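Local coordinates for protein Lysine/ornithine decarboxylase (Selenomonas ruminantium, PDB 5GJO) that decarboxylates both L-lysine and L-ornithine, using pyridoxal 5'-phosphate as cofactor, to give cadaverine and putrescine, at residues P22-S27 / T264-V269; L186-Y191 / A234-A239; W302-H307 / V345-M350; L268-I273 / Y284-G289. The protein carries 2 engineered substitutions. One frame throughout, in Å; residues are numbered along the deposited sequence.

Interaction 1: P22-S27 / T264-V269; sequences PFLVAS and TAVNLV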
loop_
_atom_site.group_PDB
_atom_site.type_symbol
_atom_site.label_atom_id
_atom_site.label_comp_id
_atom_site.label_asym_id
_atom_site.label_seq_id
_atom_site.Cartn_x
_atom_site.Cartn_y
_atom_site.Cartn_z
ATOM N N PRO A 22 -2.750 -1.185 16.995
ATOM C CA PRO A 22 -2.967 0.207 16.658
ATOM C C PRO A 22 -4.437 0.449 16.302
ATOM O O PRO A 22 -5.170 -0.429 15.748
ATOM C CB PRO A 22 -2.114 0.358 15.404
ATOM C CG PRO A 22 -2.188 -1.020 14.781
ATOM C CD PRO A 22 -2.197 -1.947 15.887
ATOM N N PHE A 23 -4.886 1.670 16.502
ATOM C CA PHE A 23 -6.162 2.117 15.994
ATOM C C PHE A 23 -6.166 3.567 15.713
ATOM O O PHE A 23 -5.399 4.335 16.371
ATOM C CB PHE A 23 -7.273 1.756 16.995
ATOM C CG PHE A 23 -7.092 2.337 18.382
ATOM C CD1 PHE A 23 -7.637 3.562 18.729
ATOM C CD2 PHE A 23 -6.410 1.627 19.336
ATOM C CE1 PHE A 23 -7.439 4.062 20.026
ATOM C CE2 PHE A 23 -6.240 2.117 20.607
ATOM C CZ PHE A 23 -6.722 3.349 20.906
ATOM N N LEU A 24 -7.035 3.970 14.791
ATOM C CA LEU A 24 -7.313 5.372 14.535
ATOM C C LEU A 24 -8.497 5.825 15.329
ATOM O O LEU A 24 -9.431 5.045 15.556
ATOM C CB LEU A 24 -7.588 5.614 13.068
ATOM C CG LEU A 24 -6.396 5.311 12.129
ATOM C CD1 LEU A 24 -6.873 5.029 10.747
ATOM C CD2 LEU A 24 -5.403 6.446 12.060
ATOM N N VAL A 25 -8.533 7.091 15.694
ATOM C CA VAL A 25 -9.675 7.679 16.377
ATOM C C VAL A 25 -10.120 8.918 15.577
ATOM O O VAL A 25 -9.281 9.854 15.344
ATOM C CB VAL A 25 -9.344 8.098 17.823
ATOM C CG1 VAL A 25 -10.529 8.755 18.485
ATOM C CG2 VAL A 25 -8.768 6.935 18.649
ATOM N N ALA A 26 -11.326 8.901 15.059
ATOM C CA ALA A 26 -11.926 9.949 14.273
ATOM C C ALA A 26 -12.950 10.754 15.016
ATOM O O ALA A 26 -13.912 10.159 15.613
ATOM C CB ALA A 26 -12.594 9.378 13.043
ATOM N N SER A 27 -12.840 12.085 14.918
ATOM C CA SER A 27 -13.826 12.982 15.553
ATOM C C SER A 27 -14.825 13.508 14.518
ATOM O O SER A 27 -14.486 14.261 13.617
ATOM C CB SER A 27 -13.150 14.128 16.270
ATOM O OG SER A 27 -14.078 15.197 16.570
ATOM N N THR A 264 -7.412 16.754 9.681
ATOM C CA THR A 264 -7.190 17.253 11.041
ATOM C C THR A 264 -8.237 16.673 12.063
ATOM O O THR A 264 -8.335 17.148 13.177
ATOM C CB THR A 264 -7.359 18.758 11.120
ATOM O OG1 THR A 264 -8.541 19.137 10.442
ATOM C CG2 THR A 264 -6.128 19.400 10.430
ATOM N N ALA A 265 -8.976 15.643 11.686
ATOM C CA ALA A 265 -9.993 15.054 12.514
ATOM C C ALA A 265 -9.684 13.657 13.037
ATOM O O ALA A 265 -10.562 13.033 13.615
ATOM C CB ALA A 265 -11.303 15.033 11.770
ATOM N N VAL A 266 -8.502 13.099 12.762
ATOM C CA VAL A 266 -8.171 11.717 13.042
ATOM C C VAL A 266 -6.778 11.637 13.691
ATOM O O VAL A 266 -5.851 12.382 13.255
ATOM C CB VAL A 266 -8.247 10.861 11.777
ATOM C CG1 VAL A 266 -7.974 9.403 12.104
ATOM C CG2 VAL A 266 -9.566 11.024 11.061
ATOM N N ASN A 267 -6.627 10.808 14.716
ATOM C CA ASN A 267 -5.347 10.546 15.361
ATOM C C ASN A 267 -5.098 9.038 15.294
ATOM O O ASN A 267 -6.015 8.280 15.284
ATOM C CB ASN A 267 -5.327 10.931 16.847
ATOM C CG ASN A 267 -5.378 12.429 17.114
ATOM O OD1 ASN A 267 -5.351 12.843 18.260
ATOM N ND2 ASN A 267 -5.457 13.229 16.071
ATOM N N LEU A 268 -3.837 8.646 15.229
ATOM C CA LEU A 268 -3.411 7.266 15.392
ATOM C C LEU A 268 -2.838 7.022 16.741
ATOM O O LEU A 268 -1.952 7.818 17.242
ATOM C CB LEU A 268 -2.329 6.894 14.382
ATOM C CG LEU A 268 -1.696 5.533 14.515
ATOM C CD1 LEU A 268 -2.660 4.428 14.093
ATOM C CD2 LEU A 268 -0.487 5.552 13.563
ATOM N N VAL A 269 -3.257 5.933 17.366
ATOM C CA VAL A 269 -2.668 5.459 18.642
ATOM C C VAL A 269 -1.969 4.123 18.389
ATOM O O VAL A 269 -2.595 3.156 17.892
ATOM C CB VAL A 269 -3.708 5.254 19.748
ATOM C CG1 VAL A 269 -3.025 4.889 21.055
ATOM C CG2 VAL A 269 -4.533 6.562 19.956
#

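Interaction 2: L186-Y191 / A234-A239; sequences LSTAAY and AAMMEA. With SO4 (sulfate ion), chain C.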
loop_
_atom_site.group_PDB
_atom_site.type_symbol
_atom_site.label_atom_id
_atom_site.label_comp_id
_atom_site.label_asym_id
_atom_site.label_seq_id
_atom_site.Cartn_x
_atom_site.Cartn_y
_atom_site.Cartn_z
ATOM N N LEU A 186 -0.103 24.846 -1.635
ATOM C CA LEU A 186 0.225 25.994 -0.811
ATOM C C LEU A 186 0.050 27.286 -1.609
ATOM O O LEU A 186 0.371 28.327 -1.130
ATOM C CB LEU A 186 1.632 25.870 -0.218
ATOM C CG LEU A 186 1.933 24.535 0.481
ATOM C CD1 LEU A 186 3.331 24.455 1.055
ATOM C CD2 LEU A 186 0.917 24.279 1.568
ATOM N N SER A 187 -0.478 27.177 -2.824
ATOM C CA SER A 187 -0.768 28.331 -3.683
ATOM C C SER A 187 -2.231 28.654 -3.728
ATOM O O SER A 187 -3.046 27.791 -3.927
ATOM C CB SER A 187 -0.262 28.094 -5.137
ATOM O OG SER A 187 -0.641 29.185 -5.994
ATOM N N THR A 188 -2.570 29.889 -3.382
ATOM C CA THR A 188 -3.895 30.477 -3.656
ATOM C C THR A 188 -4.019 30.952 -5.109
ATOM O O THR A 188 -5.073 30.744 -5.803
ATOM C CB THR A 188 -4.162 31.584 -2.685
ATOM O OG1 THR A 188 -4.199 31.043 -1.360
ATOM C CG2 THR A 188 -5.455 32.283 -2.964
ATOM N N ALA A 189 -2.935 31.525 -5.618
ATOM C CA ALA A 189 -2.900 32.028 -7.007
ATOM C C ALA A 189 -3.242 31.001 -8.066
ATOM O O ALA A 189 -3.823 31.345 -9.133
ATOM C CB ALA A 189 -1.525 32.620 -7.343
ATOM N N ALA A 190 -2.889 29.754 -7.825
ATOM C CA ALA A 190 -3.196 28.723 -8.789
ATOM C C ALA A 190 -4.706 28.630 -8.988
ATOM O O ALA A 190 -5.158 28.455 -10.079
ATOM C CB ALA A 190 -2.642 27.389 -8.339
ATOM N N TYR A 191 -5.470 28.725 -7.905
ATOM C CA TYR A 191 -6.910 28.733 -8.028
ATOM C C TYR A 191 -7.390 29.976 -8.781
ATOM O O TYR A 191 -8.230 29.900 -9.626
ATOM C CB TYR A 191 -7.569 28.694 -6.654
ATOM C CG TYR A 191 -7.333 27.429 -5.867
ATOM C CD1 TYR A 191 -8.195 26.353 -5.969
ATOM C CD2 TYR A 191 -6.282 27.328 -4.983
ATOM C CE1 TYR A 191 -8.002 25.199 -5.241
ATOM C CE2 TYR A 191 -6.081 26.186 -4.245
ATOM C CZ TYR A 191 -6.949 25.109 -4.377
ATOM O OH TYR A 191 -6.763 23.962 -3.654
ATOM N N ALA A 234 -8.419 30.265 6.124
ATOM C CA ALA A 234 -9.480 31.169 5.931
ATOM C C ALA A 234 -9.167 32.158 4.779
ATOM O O ALA A 234 -10.020 32.409 3.928
ATOM C CB ALA A 234 -9.775 31.951 7.228
ATOM N N ALA A 235 -7.979 32.705 4.775
ATOM C CA ALA A 235 -7.624 33.695 3.737
ATOM C C ALA A 235 -7.585 33.028 2.387
ATOM O O ALA A 235 -8.091 33.628 1.380
ATOM C CB ALA A 235 -6.319 34.376 3.989
ATOM N N MET A 236 -7.005 31.825 2.329
ATOM C CA MET A 236 -7.071 31.058 1.053
ATOM C C MET A 236 -8.488 30.890 0.551
ATOM O O MET A 236 -8.812 31.213 -0.650
ATOM C CB MET A 236 -6.398 29.699 1.178
ATOM C CG MET A 236 -6.556 28.816 -0.057
ATOM S SD MET A 236 -5.743 27.206 0.207
ATOM C CE MET A 236 -4.105 27.441 -0.500
ATOM N N MET A 237 -9.380 30.376 1.407
ATOM C CA MET A 237 -10.681 30.117 0.960
ATOM C C MET A 237 -11.442 31.438 0.590
ATOM O O MET A 237 -12.160 31.460 -0.447
ATOM C CB MET A 237 -11.475 29.365 2.024
ATOM C CG MET A 237 -10.929 27.930 2.170
ATOM S SD MET A 237 -11.970 26.983 3.274
ATOM C CE MET A 237 -10.781 25.629 3.504
ATOM N N GLU A 238 -11.266 32.486 1.371
ATOM C CA GLU A 238 -11.945 33.736 1.096
ATOM C C GLU A 238 -11.507 34.308 -0.256
ATOM O O GLU A 238 -12.301 34.857 -0.962
ATOM C CB GLU A 238 -11.699 34.763 2.193
ATOM C CG GLU A 238 -12.255 34.398 3.552
ATOM C CD GLU A 238 -13.694 34.822 3.749
ATOM O OE1 GLU A 238 -14.230 35.518 2.872
ATOM O OE2 GLU A 238 -14.292 34.441 4.769
ATOM N N ALA A 239 -10.223 34.195 -0.563
ATOM C CA ALA A 239 -9.639 34.707 -1.840
ATOM C C ALA A 239 -10.173 33.903 -3.005
ATOM O O ALA A 239 -10.536 34.492 -4.049
ATOM C CB ALA A 239 -8.140 34.648 -1.810
HETATM S S SO4 C . 0.823 31.968 -4.251
HETATM O O1 SO4 C . -0.621 31.983 -3.863
HETATM O O2 SO4 C . 1.277 33.325 -4.517
HETATM O O3 SO4 C . 1.475 31.471 -3.004
HETATM O O4 SO4 C . 1.131 31.050 -5.379
#

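Interaction 3: W302-H307 / V345-M350; sequences WCYPLH and VLVTEM. Engineered in segment 302-307: Cys-303 (natural residue Thr).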
loop_
_atom_site.group_PDB
_atom_site.type_symbol
_atom_site.label_atom_id
_atom_site.label_comp_id
_atom_site.label_asym_id
_atom_site.label_seq_id
_atom_site.Cartn_x
_atom_site.Cartn_y
_atom_site.Cartn_z
ATOM N N TRP A 302 4.763 12.209 2.726
ATOM C CA TRP A 302 4.290 12.924 3.910
ATOM C C TRP A 302 5.100 12.691 5.191
ATOM O O TRP A 302 5.735 11.682 5.312
ATOM C CB TRP A 302 2.826 12.564 4.154
ATOM C CG TRP A 302 2.048 13.569 4.956
ATOM C CD1 TRP A 302 1.848 13.564 6.297
ATOM C CD2 TRP A 302 1.364 14.714 4.459
ATOM N NE1 TRP A 302 1.089 14.633 6.670
ATOM C CE2 TRP A 302 0.774 15.356 5.556
ATOM C CE3 TRP A 302 1.176 15.254 3.191
ATOM C CZ2 TRP A 302 0.020 16.508 5.417
ATOM C CZ3 TRP A 302 0.430 16.381 3.061
ATOM C CH2 TRP A 302 -0.139 17.008 4.168
ATOM N N CYS A 303 5.091 13.663 6.109
ATOM C CA CYS A 303 5.775 13.504 7.424
ATOM C C CYS A 303 4.744 13.804 8.461
ATOM O O CYS A 303 4.245 14.933 8.451
ATOM C CB CYS A 303 6.879 14.572 7.477
ATOM S SG CYS A 303 7.746 14.705 9.094
ATOM N N TYR A 304 4.303 12.826 9.270
ATOM C CA TYR A 304 3.220 13.002 10.216
ATOM C C TYR A 304 3.738 13.488 11.570
ATOM O O TYR A 304 4.824 13.098 11.977
ATOM C CB TYR A 304 2.432 11.674 10.448
ATOM C CG TYR A 304 1.813 11.227 9.153
ATOM C CD1 TYR A 304 0.563 11.682 8.763
ATOM C CD2 TYR A 304 2.487 10.365 8.336
ATOM C CE1 TYR A 304 0.023 11.292 7.501
ATOM C CE2 TYR A 304 1.959 9.974 7.095
ATOM C CZ TYR A 304 0.777 10.477 6.669
ATOM O OH TYR A 304 0.294 10.092 5.413
ATOM N N PRO A 305 2.975 14.303 12.303
ATOM C CA PRO A 305 3.414 14.753 13.619
ATOM C C PRO A 305 3.299 13.629 14.660
ATOM O O PRO A 305 2.202 13.280 15.024
ATOM C CB PRO A 305 2.429 15.881 13.998
ATOM C CG PRO A 305 1.624 16.058 12.823
ATOM C CD PRO A 305 1.720 14.959 11.889
ATOM N N LEU A 306 4.429 13.205 15.192
ATOM C CA LEU A 306 4.538 12.214 16.232
ATOM C C LEU A 306 4.656 12.860 17.578
ATOM O O LEU A 306 5.479 13.753 17.749
ATOM C CB LEU A 306 5.753 11.293 15.910
ATOM C CG LEU A 306 6.086 10.278 16.994
ATOM C CD1 LEU A 306 4.972 9.223 17.181
ATOM C CD2 LEU A 306 7.335 9.600 16.573
ATOM N N HIS A 307 3.889 12.388 18.552
ATOM C CA HIS A 307 3.926 12.858 19.924
ATOM C C HIS A 307 4.255 11.722 20.859
ATOM O O HIS A 307 3.528 10.733 20.908
ATOM C CB HIS A 307 2.604 13.531 20.355
ATOM C CG HIS A 307 2.171 14.594 19.388
ATOM N ND1 HIS A 307 1.307 14.362 18.308
ATOM C CD2 HIS A 307 2.593 15.863 19.243
ATOM C CE1 HIS A 307 1.182 15.466 17.592
ATOM N NE2 HIS A 307 1.972 16.379 18.111
ATOM N N VAL A 345 2.291 5.891 21.798
ATOM C CA VAL A 345 2.557 7.155 21.162
ATOM C C VAL A 345 1.357 7.570 20.340
ATOM O O VAL A 345 0.469 6.727 19.979
ATOM C CB VAL A 345 3.848 7.157 20.282
ATOM C CG1 VAL A 345 5.054 6.872 21.169
ATOM C CG2 VAL A 345 3.763 6.236 19.089
ATOM N N LEU A 346 1.350 8.864 20.046
ATOM C CA LEU A 346 0.213 9.475 19.340
ATOM C C LEU A 346 0.620 10.176 18.083
ATOM O O LEU A 346 1.538 10.982 18.110
ATOM C CB LEU A 346 -0.521 10.438 20.278
ATOM C CG LEU A 346 -1.725 11.230 19.731
ATOM C CD1 LEU A 346 -2.942 10.344 19.573
ATOM C CD2 LEU A 346 -2.081 12.488 20.600
ATOM N N VAL A 347 -0.081 9.907 16.965
ATOM C CA VAL A 347 0.178 10.616 15.752
ATOM C C VAL A 347 -1.075 11.415 15.357
ATOM O O VAL A 347 -2.206 10.842 15.249
ATOM C CB VAL A 347 0.583 9.696 14.577
ATOM C CG1 VAL A 347 1.018 10.508 13.365
ATOM C CG2 VAL A 347 1.722 8.819 15.009
ATOM N N THR A 348 -0.903 12.715 15.166
ATOM C CA THR A 348 -2.044 13.661 14.931
ATOM C C THR A 348 -2.169 13.933 13.428
ATOM O O THR A 348 -1.251 13.562 12.681
ATOM C CB THR A 348 -1.997 14.955 15.765
ATOM O OG1 THR A 348 -0.724 15.660 15.567
ATOM C CG2 THR A 348 -2.203 14.600 17.184
ATOM N N GLU A 349 -3.252 14.579 12.997
ATOM C CA GLU A 349 -3.438 14.955 11.597
ATOM C C GLU A 349 -3.198 13.745 10.665
ATOM O O GLU A 349 -2.488 13.873 9.633
ATOM C CB GLU A 349 -2.553 16.163 11.207
ATOM C CG GLU A 349 -2.959 17.479 11.957
ATOM C CD GLU A 349 -2.456 17.546 13.372
ATOM O OE1 GLU A 349 -1.255 17.380 13.636
ATOM O OE2 GLU A 349 -3.260 17.761 14.290
ATOM N N MET A 350 -3.846 12.646 11.012
ATOM C CA MET A 350 -3.707 11.385 10.320
ATOM C C MET A 350 -4.933 10.943 9.519
ATOM O O MET A 350 -5.071 9.809 9.196
ATOM C CB MET A 350 -3.247 10.312 11.297
ATOM C CG MET A 350 -1.778 9.993 11.171
ATOM S SD MET A 350 -1.524 8.264 10.933
ATOM C CE MET A 350 0.175 8.051 10.432
HETATM O O HOH W 1 -0.168 15.404 9.051
#

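Interaction 4: L268-I273 / Y284-G289; sequences LVTSVI and YILDEG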
loop_
_atom_site.group_PDB
_atom_site.type_symbol
_atom_site.label_atom_id
_atom_site.label_comp_id
_atom_site.label_asym_id
_atom_site.label_seq_id
_atom_site.Cartn_x
_atom_site.Cartn_y
_atom_site.Cartn_z
ATOM N N LEU A 268 -3.837 8.646 15.229
ATOM C CA LEU A 268 -3.411 7.266 15.392
ATOM C C LEU A 268 -2.838 7.022 16.741
ATOM O O LEU A 268 -1.952 7.818 17.242
ATOM C CB LEU A 268 -2.329 6.894 14.382
ATOM C CG LEU A 268 -1.696 5.533 14.515
ATOM C CD1 LEU A 268 -2.660 4.428 14.093
ATOM C CD2 LEU A 268 -0.487 5.552 13.563
ATOM N N VAL A 269 -3.257 5.933 17.366
ATOM C CA VAL A 269 -2.668 5.459 18.642
ATOM C C VAL A 269 -1.969 4.123 18.389
ATOM O O VAL A 269 -2.595 3.156 17.892
ATOM C CB VAL A 269 -3.708 5.254 19.748
ATOM C CG1 VAL A 269 -3.025 4.889 21.055
ATOM C CG2 VAL A 269 -4.533 6.562 19.956
ATOM N N THR A 270 -0.702 4.097 18.685
ATOM C CA THR A 270 0.151 2.940 18.423
ATOM C C THR A 270 1.022 2.658 19.619
ATOM O O THR A 270 1.478 3.604 20.304
ATOM C CB THR A 270 0.862 3.077 17.076
ATOM O OG1 THR A 270 1.737 1.967 16.873
ATOM C CG2 THR A 270 1.699 4.315 17.015
ATOM N N SER A 271 1.300 1.388 19.878
ATOM C CA SER A 271 2.167 1.002 21.016
ATOM C C SER A 271 3.593 0.703 20.573
ATOM O O SER A 271 3.821 0.139 19.475
ATOM C CB SER A 271 1.646 -0.252 21.714
ATOM O OG SER A 271 0.388 0.003 22.284
ATOM N N VAL A 272 4.505 0.996 21.488
ATOM C CA VAL A 272 5.891 0.478 21.442
ATOM C C VAL A 272 5.851 -1.024 21.791
ATOM O O VAL A 272 5.431 -1.440 22.873
ATOM C CB VAL A 272 6.852 1.237 22.420
ATOM C CG1 VAL A 272 8.300 0.649 22.373
ATOM C CG2 VAL A 272 6.809 2.705 22.076
ATOM N N ILE A 273 6.220 -1.827 20.823
ATOM C CA ILE A 273 6.270 -3.279 20.995
ATOM C C ILE A 273 7.691 -3.820 21.210
ATOM O O ILE A 273 7.863 -4.972 21.634
ATOM C CB ILE A 273 5.494 -4.087 19.909
ATOM C CG1 ILE A 273 6.017 -3.824 18.515
ATOM C CG2 ILE A 273 4.006 -3.802 19.924
ATOM C CD1 ILE A 273 5.450 -4.789 17.513
ATOM N N TYR A 284 12.799 2.377 18.610
ATOM C CA TYR A 284 11.544 1.902 19.080
ATOM C C TYR A 284 10.762 1.320 17.911
ATOM O O TYR A 284 10.609 1.986 16.879
ATOM C CB TYR A 284 10.740 3.062 19.628
ATOM C CG TYR A 284 11.519 3.751 20.716
ATOM C CD1 TYR A 284 11.742 3.074 21.902
ATOM C CD2 TYR A 284 12.035 5.019 20.556
ATOM C CE1 TYR A 284 12.494 3.636 22.902
ATOM C CE2 TYR A 284 12.741 5.654 21.608
ATOM C CZ TYR A 284 12.984 4.916 22.750
ATOM O OH TYR A 284 13.617 5.431 23.829
ATOM N N ILE A 285 10.230 0.122 18.136
ATOM C CA ILE A 285 9.399 -0.565 17.163
ATOM C C ILE A 285 7.951 -0.396 17.553
ATOM O O ILE A 285 7.561 -0.707 18.677
ATOM C CB ILE A 285 9.745 -2.074 17.070
ATOM C CG1 ILE A 285 11.201 -2.210 16.651
ATOM C CG2 ILE A 285 8.868 -2.737 16.016
ATOM C CD1 ILE A 285 11.590 -1.458 15.432
ATOM N N LEU A 286 7.161 0.172 16.623
ATOM C CA LEU A 286 5.711 0.399 16.837
ATOM C C LEU A 286 4.850 -0.677 16.209
ATOM O O LEU A 286 5.338 -1.354 15.366
ATOM C CB LEU A 286 5.285 1.770 16.243
ATOM C CG LEU A 286 6.141 2.953 16.767
ATOM C CD1 LEU A 286 5.657 4.221 16.093
ATOM C CD2 LEU A 286 5.982 3.042 18.265
ATOM N N ASP A 287 3.589 -0.822 16.657
ATOM C CA ASP A 287 2.682 -1.745 16.087
ATOM C C ASP A 287 1.908 -1.280 14.864
ATOM O O ASP A 287 1.101 -2.068 14.337
ATOM C CB ASP A 287 1.834 -2.494 17.111
ATOM C CG ASP A 287 0.908 -1.588 17.944
ATOM O OD1 ASP A 287 0.685 -0.406 17.618
ATOM O OD2 ASP A 287 0.355 -2.117 18.960
ATOM N N GLU A 288 2.234 -0.123 14.361
ATOM C CA GLU A 288 1.779 0.388 13.096
ATOM C C GLU A 288 2.964 0.900 12.310
ATOM O O GLU A 288 3.862 1.522 12.874
ATOM C CB GLU A 288 0.700 1.460 13.244
ATOM C CG GLU A 288 0.015 1.893 11.937
ATOM C CD GLU A 288 -1.013 0.923 11.360
ATOM O OE1 GLU A 288 -1.664 1.321 10.375
ATOM O OE2 GLU A 288 -1.209 -0.211 11.924
ATOM N N GLY A 289 2.962 0.729 11.005
ATOM C CA GLY A 289 4.153 1.156 10.197
ATOM C C GLY A 289 3.802 1.557 8.754
ATOM O O GLY A 289 2.632 1.893 8.389
#

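Interaction 1: P22-S27 / T264-V269
With chi1 at 58°, Phe-23 holds CG between its own backbone N and carbonyl carbon, and the ring rises beside Val-269, both side chains pointing the same way. Strands 23-26 and 266-269 form an antiparallel pair in the mixed sheet of the C-terminal beta domain of this class-II decarboxylase family, their axes 155° apart. Val-269 CB sits over one face of the Phe-23 ring, 4.0 Å from its centroid, a CH-pi contact displaced toward the rim, while Val-25 CG2, on the strand of Phe-23, meets the ring edge in plane. The opposite sheet face carries Leu-24, Ala-26, Val-266 and Leu-268. There Leu-24 CD2 touches Val-266 CG1 and, at 3.9 Å, Leu-268 CB. Phe-23 with Val-269 and Val-25 with Asn-267 are hydrogen-bonded pairs, two bonds each; Val-269 N to Phe-23 O is 2.9 Å and nearly straight at 174°. Asn-267 OD1 accepts from Leu-7 N, and ND2 donates to Phe-5 O and to the neighbouring Val-266 O. Strand 369-371 continues the sheet beyond strand 23-26. At the far end, where Ser-27 N-caps helix 28-41 through OG and Lys-30 N, Ser-27 N donates to Ala-265 O at 2.8 Å.

Interaction 2: L186-Y191 / A234-A239
Met-236 and Thr-188 bury the most surface here, 88 and 63 Å², and their side chains slide past each other in opposite directions. Thr-188 OG1 lies against the methionine shaft, 3.5 Å from Met-236 CG and slightly farther from CB. The shaft is extended through chi1 and chi2, then bends at chi3 (-94°), which carries CE back to within 3.6 Å of Ser-187 O. The same methyl approaches Tyr-191 CE2 obliquely at 4.4 Å. The other branch of Thr-188, CG2, is anti to the backbone N and meets Ala-239 CB at 3.8 Å, one helical turn beyond Met-236. No hydrogen bond joins the two segments, so the contact rests on van der Waals packing.

At the start of helix 189-207, Ser-187 OG accepts from Ala-190 N at 3.0 Å, a capping bond, and donates to O4 of a sulfate ion at 2.6 Å. Sulfate O1 takes a well-aligned bond from Ala-189 N (174°) and a weak one from Thr-188 N; Lys-144 NZ is a further donor. The ion probably comes from the crystallisation liquor. An alanine at Ser-187 would probably leave Ala-190 N without its cap and sulfate O4 without this hydroxyl donor.

In the TIM-barrel domain that binds the cofactor, the contact joins the beginning of helix 189-207, which follows strand 173-178, to helix 233-247, which follows strand 214-216. Tyr-191 OH reaches Gly-219 O of the cofactor pocket, while Met-237 faces helix 28-41.

Interaction 3: W302-H307 / V345-M350
The Tyr-304 ring is covered on both faces: Trp-302 CD1 lies over one, toward the rim, and Met-350 CE over the other, 3.9 Å from the centroid. This CH-pi contact, with SD oblique to the ring, makes a Met-aromatic pair whose side chains cross at about a right angle. Glu-349 O lies in plane at the tyrosine edge. That oxygen accepts from a water, which in turn accepts from Trp-302 NE1 at 2.8 Å and so bridges the segments. At the root of the side chain, Tyr-304 CB meets Val-347 CG1 at 3.4 Å.

Strand 306-307 pairs antiparallel with strand 344-347 at the margin of the C-terminal domain's mixed sheet, whose strand 266-276 flanks 344-347. His-307 and Leu-346 form a hydrogen-bonded pair, and Thr-348 N donates to Pro-305 O at 3.2 Å. Leu-346 O takes His-307 N at 2.8 Å and, weakly, His-307 ND1 from the ring edge. An alanine at His-307 would probably cost Leu-346 O the weaker of these donors. On the face opposite His-307, Leu-306 CD1 packs on Val-345 CG2 and Val-347 CG2. Cys-303, an engineered residue, forms a disulfide with Cys-226, while Pro-305 CG rests 3.3 Å from Glu-349 OE1.

Interaction 4: L268-I273 / Y284-G289
Val-272 CG2 meets Leu-286 CD2 at 3.9 Å, the two side chains lying on the same face of the sheet as an antiparallel non-hydrogen-bonded pair. Leu-286 CD1 extends this apolar patch to Thr-270 CG2, and Val-272 CG1 approaches Tyr-284 CD1 on the other flank. Off this patch, Ile-273 CG1 packs on Ile-285 CG2, also at 3.9 Å, and Ile-273 CG2 on Asp-287 CB. Both isoleucines also pack on Val-97 of the second subunit, so this end of the contact belongs to the dimer interface.

Backbone bonds frame the pair: Ile-273 N donates to Ile-285 O at 2.8 Å, and Asp-287 N to Ser-271 O at 3.0 Å with a bent N-H...O angle of 139°. Beyond the Asp-287 N bond, Ser-271 N is taken by the Asp-287 side chain. Asp-287 has CG between its backbone N and carbonyl carbon (chi1 63°), and its carboxylate turns back to strand 268-273. OD1 takes two donors from the same face of its plane: Thr-270 OG1 at 2.7 Å, on the anti side and tilted out of the carboxylate plane, and Ser-271 N at 3.0 Å, well above the plane. OD2 is bonded to Thr-21 OG1, which also pairs with Ser-271 OG. Two grips on OD1 and one on OD2 should restrict rotation of the carboxylate and would probably favour its ionised form. Farther out, Glu-288 CG rests against Leu-268 CD2, and its OE1 accepts from Cys-293 N.

Segments 268-273 and 284-286 run 133° apart and belong to the beta hairpin of strands 266-276 and 283-286 in the C-terminal beta domain.

From the N terminus, strand 23-26 pairs with residues 264-269, so interaction 1 closes a loop of more than 230 residues, which holds the whole cofactor-binding barrel. Interaction 2 is nested inside that loop, joining two barrel helices, and touches none of the others. Interaction 4 begins on the strand where interaction 1 ends, sharing Leu-268 and Val-269, and closes a short hairpin. Interaction 3 follows in series. Its strand 344-347 lies beside strand 266-276, with probable hydrogen bonds from Leu-268 N to Val-347 O and Val-345 N to Thr-270 O. Interactions 1, 3 and 4 thus share one mixed sheet, with strand 266-276 common to interactions 1 and 4.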